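Local coordinates for protein RNA-dependent RNA Polymerase (Bombyx mori cytoplasmic polyhedrosis virus, PDB 6TZ0) that copies the double-stranded RNA genome inside the viral particle, transcribing plus strands and probably synthesising the complementary minus strands, at residues I750-A762 and L832-Y845. Sequence-based numbering, arbitrary orientation.
Sequences IGRLNLAMMELNA and LPLAWLFMPRGGEY
Met757 turns CG away from its own carbonyl carbon (chi1 -75°) and then bends at both following torsions, which brings its methyl carbon CE to 3.6 Å from Gly843 O; Trp836, with CG anti to the backbone N (chi1 -176°), sends its six-membered ring the other way past it. Met757 CG lies 3.8 Å from Trp836 CZ3, and Met757 CE ends 3.8 Å from Leu837 CD2, the two side chains crossing at about a right angle. Gly843 N lies over the middle of one indole face with Gly842 CA nearer the rim; Leu832 CD2 approaches the other face, also toward the rim. At the ring edge, Leu753 O sits in plane 3.4 Å from Trp836 CH2, while Leu753 CD2 packs 3.7 Å from that same carbon.

Two turns along the helix from Asn754, Asn761 ND2 donates to Gly843 O at 2.9 Å, in the plane of its amide and nearly along the C=O axis, although the N-H is bent (139°). Its OD1 meets the edge of the Tyr845 ring, with amide and ring nearly coplanar; the tyrosine hydroxyl bonds to Lys778 O.

Leu753's side chain lies about 7 Å from that of Arg791, an ATP-binding residue. The contact seats the first two turns of helix 754-766 against the 3-10 segment 834-837 and the glycine-containing stretch after it, both between strands 827-831 and 867-868. Helix 902-911 touches Trp836 through Leu908, and helix 774-786 packs on Leu760 and Leu837 through Cys784 and Phe782.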
ATOM      1  N   ILE A 750      -2.833   5.993  24.659  1.00 77.87           N
ATOM      2  CA  ILE A 750      -1.648   5.167  24.848  1.00 77.87           C
ATOM      3  C   ILE A 750      -1.984   3.975  25.734  1.00 77.87           C
ATOM      4  O   ILE A 750      -1.831   2.819  25.323  1.00 77.87           O
ATOM      5  CB  ILE A 750      -0.476   5.982  25.429  1.00 77.87           C
ATOM      6  CG1 ILE A 750       0.066   6.982  24.397  1.00 77.87           C
ATOM      7  CG2 ILE A 750       0.634   5.055  25.895  1.00 77.87           C
ATOM      8  CD1 ILE A 750      -0.538   8.379  24.458  1.00 77.87           C
ATOM      9  N   GLY A 751      -2.435   4.242  26.951  1.00 79.51           N
ATOM     10  CA  GLY A 751      -2.751   3.174  27.874  1.00 79.51           C
ATOM     11  C   GLY A 751      -1.538   2.564  28.545  1.00 79.51           C
ATOM     12  O   GLY A 751      -1.285   2.823  29.725  1.00 79.51           O
ATOM     13  N   ARG A 752      -0.764   1.777  27.791  1.00 73.86           N
ATOM     14  CA  ARG A 752       0.201   0.869  28.404  1.00 73.86           C
ATOM     15  C   ARG A 752       1.423   1.610  28.937  1.00 73.86           C
ATOM     16  O   ARG A 752       1.938   1.265  30.008  1.00 73.86           O
ATOM     17  CB  ARG A 752       0.609  -0.204  27.396  1.00 73.86           C
ATOM     18  CG  ARG A 752       1.558  -1.245  27.948  1.00 73.86           C
ATOM     19  CD  ARG A 752       0.877  -2.158  28.945  1.00 73.86           C
ATOM     20  NE  ARG A 752       1.828  -3.103  29.524  1.00 73.86           N
ATOM     21  CZ  ARG A 752       2.142  -4.278  28.986  1.00 73.86           C
ATOM     22  NH1 ARG A 752       1.587  -4.660  27.845  1.00 73.86           N
ATOM     23  NH2 ARG A 752       3.020  -5.069  29.589  1.00 73.86           N
ATOM     24  N   LEU A 753       1.947   2.568  28.160  1.00 64.07           N
ATOM     25  CA  LEU A 753       2.940   3.581  28.542  1.00 64.07           C
ATOM     26  C   LEU A 753       4.351   3.009  28.735  1.00 64.07           C
ATOM     27  O   LEU A 753       5.323   3.761  28.855  1.00 64.07           O
ATOM     28  CB  LEU A 753       2.447   4.357  29.780  1.00 64.07           C
ATOM     29  CG  LEU A 753       3.101   5.602  30.375  1.00 64.07           C
ATOM     30  CD1 LEU A 753       2.037   6.527  30.889  1.00 64.07           C
ATOM     31  CD2 LEU A 753       3.984   5.206  31.530  1.00 64.07           C
ATOM     32  N   ASN A 754       4.482   1.684  28.718  1.00 60.82           N
ATOM     33  CA  ASN A 754       5.757   1.061  28.385  1.00 60.82           C
ATOM     34  C   ASN A 754       5.966   1.093  26.876  1.00 60.82           C
ATOM     35  O   ASN A 754       7.077   1.347  26.392  1.00 60.82           O
ATOM     36  CB  ASN A 754       5.771  -0.374  28.909  1.00 60.82           C
ATOM     37  CG  ASN A 754       7.136  -1.024  28.833  1.00 60.82           C
ATOM     38  OD1 ASN A 754       8.131  -0.395  28.477  1.00 60.82           O
ATOM     39  ND2 ASN A 754       7.183  -2.310  29.151  1.00 60.82           N
ATOM     40  N   LEU A 755       4.890   0.854  26.122  1.00 58.66           N
ATOM     41  CA  LEU A 755       4.875   1.032  24.678  1.00 58.66           C
ATOM     42  C   LEU A 755       5.168   2.469  24.267  1.00 58.66           C
ATOM     43  O   LEU A 755       5.797   2.684  23.226  1.00 58.66           O
ATOM     44  CB  LEU A 755       3.517   0.608  24.116  1.00 58.66           C
ATOM     45  CG  LEU A 755       3.235  -0.833  23.674  1.00 58.66           C
ATOM     46  CD1 LEU A 755       4.085  -1.180  22.465  1.00 58.66           C
ATOM     47  CD2 LEU A 755       3.442  -1.855  24.779  1.00 58.66           C
ATOM     48  N   ALA A 756       4.738   3.449  25.066  1.00 56.03           N
ATOM     49  CA  ALA A 756       5.040   4.845  24.769  1.00 56.03           C
ATOM     50  C   ALA A 756       6.528   5.131  24.898  1.00 56.03           C
ATOM     51  O   ALA A 756       7.103   5.842  24.066  1.00 56.03           O
ATOM     52  CB  ALA A 756       4.246   5.759  25.696  1.00 56.03           C
ATOM     53  N   MET A 757       7.170   4.576  25.927  1.00 54.36           N
ATOM     54  CA  MET A 757       8.612   4.735  26.052  1.00 54.36           C
ATOM     55  C   MET A 757       9.360   3.976  24.972  1.00 54.36           C
ATOM     56  O   MET A 757      10.417   4.431  24.531  1.00 54.36           O
ATOM     57  CB  MET A 757       9.088   4.290  27.428  1.00 54.36           C
ATOM     58  CG  MET A 757       8.764   5.267  28.517  1.00 54.36           C
ATOM     59  SD  MET A 757       9.496   6.870  28.159  1.00 54.36           S
ATOM     60  CE  MET A 757      11.232   6.500  28.358  1.00 54.36           C
ATOM     61  N   MET A 758       8.826   2.837  24.523  1.00 53.51           N
ATOM     62  CA  MET A 758       9.471   2.114  23.432  1.00 53.51           C
ATOM     63  C   MET A 758       9.379   2.895  22.127  1.00 53.51           C
ATOM     64  O   MET A 758      10.347   2.942  21.356  1.00 53.51           O
ATOM     65  CB  MET A 758       8.851   0.726  23.278  1.00 53.51           C
ATOM     66  CG  MET A 758       9.609  -0.172  22.312  1.00 53.51           C
ATOM     67  SD  MET A 758       8.926  -1.826  22.107  1.00 53.51           S
ATOM     68  CE  MET A 758       7.536  -1.491  21.034  1.00 53.51           C
ATOM     69  N   GLU A 759       8.242   3.550  21.888  1.00 50.45           N
ATOM     70  CA  GLU A 759       8.088   4.400  20.711  1.00 50.45           C
ATOM     71  C   GLU A 759       9.000   5.618  20.778  1.00 50.45           C
ATOM     72  O   GLU A 759       9.611   6.003  19.770  1.00 50.45           O
ATOM     73  CB  GLU A 759       6.630   4.829  20.580  1.00 50.45           C
ATOM     74  CG  GLU A 759       6.330   5.699  19.383  1.00 50.45           C
ATOM     75  CD  GLU A 759       4.863   6.064  19.287  1.00 50.45           C
ATOM     76  OE1 GLU A 759       4.083   5.644  20.167  1.00 50.45           O
ATOM     77  OE2 GLU A 759       4.487   6.772  18.331  1.00 50.45           O
ATOM     78  N   LEU A 760       9.116   6.224  21.963  1.00 47.28           N
ATOM     79  CA  LEU A 760       9.997   7.375  22.128  1.00 47.28           C
ATOM     80  C   LEU A 760      11.457   6.985  21.935  1.00 47.28           C
ATOM     81  O   LEU A 760      12.211   7.714  21.285  1.00 47.28           O
ATOM     82  CB  LEU A 760       9.757   8.017  23.499  1.00 47.28           C
ATOM     83  CG  LEU A 760      10.334   9.381  23.908  1.00 47.28           C
ATOM     84  CD1 LEU A 760      11.725   9.291  24.507  1.00 47.28           C
ATOM     85  CD2 LEU A 760      10.349  10.328  22.720  1.00 47.28           C
ATOM     86  N   ASN A 761      11.861   5.823  22.456  1.00 46.82           N
ATOM     87  CA  ASN A 761      13.233   5.358  22.281  1.00 46.82           C
ATOM     88  C   ASN A 761      13.529   5.013  20.829  1.00 46.82           C
ATOM     89  O   ASN A 761      14.636   5.269  20.346  1.00 46.82           O
ATOM     90  CB  ASN A 761      13.504   4.151  23.174  1.00 46.82           C
ATOM     91  CG  ASN A 761      13.653   4.528  24.625  1.00 46.82           C
ATOM     92  OD1 ASN A 761      14.263   5.542  24.951  1.00 46.82           O
ATOM     93  ND2 ASN A 761      13.117   3.704  25.509  1.00 46.82           N
ATOM     94  N   ALA A 762      12.550   4.461  20.108  1.00 43.83           N
ATOM     95  CA  ALA A 762      12.761   4.172  18.693  1.00 43.83           C
ATOM     96  C   ALA A 762      12.895   5.451  17.874  1.00 43.83           C
ATOM     97  O   ALA A 762      13.731   5.524  16.968  1.00 43.83           O
ATOM     98  CB  ALA A 762      11.624   3.308  18.154  1.00 43.83           C
ATOM     99  N   LEU A 832       4.260   8.131  38.598  1.00 63.15           N
ATOM    100  CA  LEU A 832       5.397   7.242  38.732  1.00 63.15           C
ATOM    101  C   LEU A 832       6.669   8.034  39.026  1.00 63.15           C
ATOM    102  O   LEU A 832       6.785   9.196  38.629  1.00 63.15           O
ATOM    103  CB  LEU A 832       5.540   6.396  37.467  1.00 63.15           C
ATOM    104  CG  LEU A 832       5.489   7.024  36.073  1.00 63.15           C
ATOM    105  CD1 LEU A 832       6.840   7.518  35.571  1.00 63.15           C
ATOM    106  CD2 LEU A 832       4.892   6.020  35.105  1.00 63.15           C
ATOM    107  N   PRO A 833       7.613   7.452  39.763  1.00 61.27           N
ATOM    108  CA  PRO A 833       8.868   8.158  40.034  1.00 61.27           C
ATOM    109  C   PRO A 833       9.745   8.218  38.795  1.00 61.27           C
ATOM    110  O   PRO A 833       9.544   7.495  37.819  1.00 61.27           O
ATOM    111  CB  PRO A 833       9.519   7.316  41.134  1.00 61.27           C
ATOM    112  CG  PRO A 833       8.966   5.958  40.933  1.00 61.27           C
ATOM    113  CD  PRO A 833       7.557   6.159  40.470  1.00 61.27           C
ATOM    114  N   LEU A 834      10.745   9.104  38.849  1.00 55.86           N
ATOM    115  CA  LEU A 834      11.648   9.249  37.715  1.00 55.86           C
ATOM    116  C   LEU A 834      12.600   8.074  37.567  1.00 55.86           C
ATOM    117  O   LEU A 834      13.217   7.931  36.509  1.00 55.86           O
ATOM    118  CB  LEU A 834      12.468  10.533  37.817  1.00 55.86           C
ATOM    119  CG  LEU A 834      11.765  11.864  37.630  1.00 55.86           C
ATOM    120  CD1 LEU A 834      12.784  12.965  37.720  1.00 55.86           C
ATOM    121  CD2 LEU A 834      11.074  11.885  36.303  1.00 55.86           C
ATOM    122  N   ALA A 835      12.733   7.227  38.589  1.00 55.79           N
ATOM    123  CA  ALA A 835      13.576   6.048  38.462  1.00 55.79           C
ATOM    124  C   ALA A 835      12.970   4.996  37.545  1.00 55.79           C
ATOM    125  O   ALA A 835      13.688   4.099  37.103  1.00 55.79           O
ATOM    126  CB  ALA A 835      13.849   5.441  39.835  1.00 55.79           C
ATOM    127  N   TRP A 836      11.674   5.097  37.241  1.00 55.20           N
ATOM    128  CA  TRP A 836      11.034   4.165  36.320  1.00 55.20           C
ATOM    129  C   TRP A 836      11.534   4.343  34.892  1.00 55.20           C
ATOM    130  O   TRP A 836      11.459   3.407  34.090  1.00 55.20           O
ATOM    131  CB  TRP A 836       9.519   4.353  36.372  1.00 55.20           C
ATOM    132  CG  TRP A 836       8.776   3.387  35.531  1.00 55.20           C
ATOM    133  CD1 TRP A 836       8.497   2.088  35.823  1.00 55.20           C
ATOM    134  CD2 TRP A 836       8.305   3.611  34.204  1.00 55.20           C
ATOM    135  NE1 TRP A 836       7.829   1.503  34.779  1.00 55.20           N
ATOM    136  CE2 TRP A 836       7.707   2.418  33.767  1.00 55.20           C
ATOM    137  CE3 TRP A 836       8.326   4.710  33.344  1.00 55.20           C
ATOM    138  CZ2 TRP A 836       7.125   2.295  32.513  1.00 55.20           C
ATOM    139  CZ3 TRP A 836       7.746   4.589  32.107  1.00 55.20           C
ATOM    140  CH2 TRP A 836       7.153   3.392  31.700  1.00 55.20           C
ATOM    141  N   LEU A 837      12.060   5.526  34.560  1.00 52.14           N
ATOM    142  CA  LEU A 837      12.573   5.785  33.221  1.00 52.14           C
ATOM    143  C   LEU A 837      13.800   4.954  32.877  1.00 52.14           C
ATOM    144  O   LEU A 837      14.105   4.785  31.697  1.00 52.14           O
ATOM    145  CB  LEU A 837      12.923   7.264  33.065  1.00 52.14           C
ATOM    146  CG  LEU A 837      11.780   8.271  33.031  1.00 52.14           C
ATOM    147  CD1 LEU A 837      12.321   9.685  33.062  1.00 52.14           C
ATOM    148  CD2 LEU A 837      10.966   8.056  31.785  1.00 52.14           C
ATOM    149  N   PHE A 838      14.505   4.412  33.865  1.00 50.44           N
ATOM    150  CA  PHE A 838      15.811   3.831  33.611  1.00 50.44           C
ATOM    151  C   PHE A 838      15.851   2.344  33.922  1.00 50.44           C
ATOM    152  O   PHE A 838      16.927   1.804  34.192  1.00 50.44           O
ATOM    153  CB  PHE A 838      16.860   4.577  34.430  1.00 50.44           C
ATOM    154  CG  PHE A 838      16.744   6.066  34.325  1.00 50.44           C
ATOM    155  CD1 PHE A 838      17.101   6.729  33.168  1.00 50.44           C
ATOM    156  CD2 PHE A 838      16.289   6.807  35.398  1.00 50.44           C
ATOM    157  CE1 PHE A 838      16.988   8.104  33.081  1.00 50.44           C
ATOM    158  CE2 PHE A 838      16.183   8.179  35.317  1.00 50.44           C
ATOM    159  CZ  PHE A 838      16.537   8.827  34.158  1.00 50.44           C
ATOM    160  N   MET A 839      14.717   1.666  33.877  1.00 55.38           N
ATOM    161  CA  MET A 839      14.619   0.325  34.417  1.00 55.38           C
ATOM    162  C   MET A 839      14.383  -0.726  33.344  1.00 55.38           C
ATOM    163  O   MET A 839      13.905  -0.416  32.249  1.00 55.38           O
ATOM    164  CB  MET A 839      13.501   0.271  35.466  1.00 55.38           C
ATOM    165  CG  MET A 839      13.903   0.862  36.805  1.00 55.38           C
ATOM    166  SD  MET A 839      15.138  -0.137  37.668  1.00 55.38           S
ATOM    167  CE  MET A 839      16.672   0.742  37.366  1.00 55.38           C
ATOM    168  N   PRO A 840      14.765  -1.978  33.610  1.00 55.72           N
ATOM    169  CA  PRO A 840      14.346  -3.079  32.737  1.00 55.72           C
ATOM    170  C   PRO A 840      12.836  -3.227  32.761  1.00 55.72           C
ATOM    171  O   PRO A 840      12.220  -3.267  33.829  1.00 55.72           O
ATOM    172  CB  PRO A 840      15.040  -4.300  33.349  1.00 55.72           C
ATOM    173  CG  PRO A 840      16.167  -3.751  34.089  1.00 55.72           C
ATOM    174  CD  PRO A 840      15.727  -2.436  34.625  1.00 55.72           C
ATOM    175  N   ARG A 841      12.246  -3.259  31.564  1.00 59.35           N
ATOM    176  CA  ARG A 841      10.811  -3.237  31.284  1.00 59.35           C
ATOM    177  C   ARG A 841      10.125  -1.973  31.791  1.00 59.35           C
ATOM    178  O   ARG A 841       8.895  -1.930  31.857  1.00 59.35           O
ATOM    179  CB  ARG A 841      10.098  -4.481  31.833  1.00 59.35           C
ATOM    180  CG  ARG A 841      10.550  -5.772  31.190  1.00 59.35           C
ATOM    181  CD  ARG A 841       9.914  -6.973  31.854  1.00 59.35           C
ATOM    182  NE  ARG A 841       8.466  -6.986  31.687  1.00 59.35           N
ATOM    183  CZ  ARG A 841       7.840  -7.522  30.646  1.00 59.35           C
ATOM    184  NH1 ARG A 841       6.516  -7.490  30.579  1.00 59.35           N
ATOM    185  NH2 ARG A 841       8.537  -8.090  29.671  1.00 59.35           N
ATOM    186  N   GLY A 842      10.884  -0.935  32.123  1.00 54.42           N
ATOM    187  CA  GLY A 842      10.325   0.341  32.500  1.00 54.42           C
ATOM    188  C   GLY A 842      10.452   1.313  31.354  1.00 54.42           C
ATOM    189  O   GLY A 842       9.812   1.136  30.317  1.00 54.42           O
ATOM    190  N   GLY A 843      11.283   2.333  31.511  1.00 54.02           N
ATOM    191  CA  GLY A 843      11.482   3.277  30.434  1.00 54.02           C
ATOM    192  C   GLY A 843      12.601   2.874  29.499  1.00 54.02           C
ATOM    193  O   GLY A 843      12.518   3.134  28.294  1.00 54.02           O
ATOM    194  N   GLU A 844      13.633   2.231  30.057  1.00 52.66           N
ATOM    195  CA  GLU A 844      14.858   1.825  29.355  1.00 52.66           C
ATOM    196  C   GLU A 844      15.528   3.015  28.674  1.00 52.66           C
ATOM    197  O   GLU A 844      15.932   2.957  27.513  1.00 52.66           O
ATOM    198  CB  GLU A 844      14.590   0.702  28.352  1.00 52.66           C
ATOM    199  CG  GLU A 844      14.190  -0.611  28.975  1.00 52.66           C
ATOM    200  CD  GLU A 844      13.949  -1.684  27.943  1.00 52.66           C
ATOM    201  OE1 GLU A 844      14.015  -1.372  26.738  1.00 52.66           O
ATOM    202  OE2 GLU A 844      13.680  -2.837  28.333  1.00 52.66           O
ATOM    203  N   TYR A 845      15.643   4.097  29.412  1.00 45.21           N
ATOM    204  CA  TYR A 845      16.193   5.318  28.867  1.00 45.21           C
ATOM    205  C   TYR A 845      17.613   5.528  29.394  1.00 45.21           C
ATOM    206  O   TYR A 845      17.930   5.080  30.499  1.00 45.21           O
ATOM    207  CB  TYR A 845      15.295   6.504  29.244  1.00 45.21           C
ATOM    208  CG  TYR A 845      15.585   7.770  28.506  1.00 45.21           C
ATOM    209  CD1 TYR A 845      15.189   7.919  27.191  1.00 45.21           C
ATOM    210  CD2 TYR A 845      16.258   8.811  29.115  1.00 45.21           C
ATOM    211  CE1 TYR A 845      15.459   9.057  26.502  1.00 45.21           C
ATOM    212  CE2 TYR A 845      16.528   9.963  28.435  1.00 45.21           C
ATOM    213  CZ  TYR A 845      16.123  10.078  27.128  1.00 45.21           C
ATOM    214  OH  TYR A 845      16.387  11.217  26.430  1.00 45.21           O
TER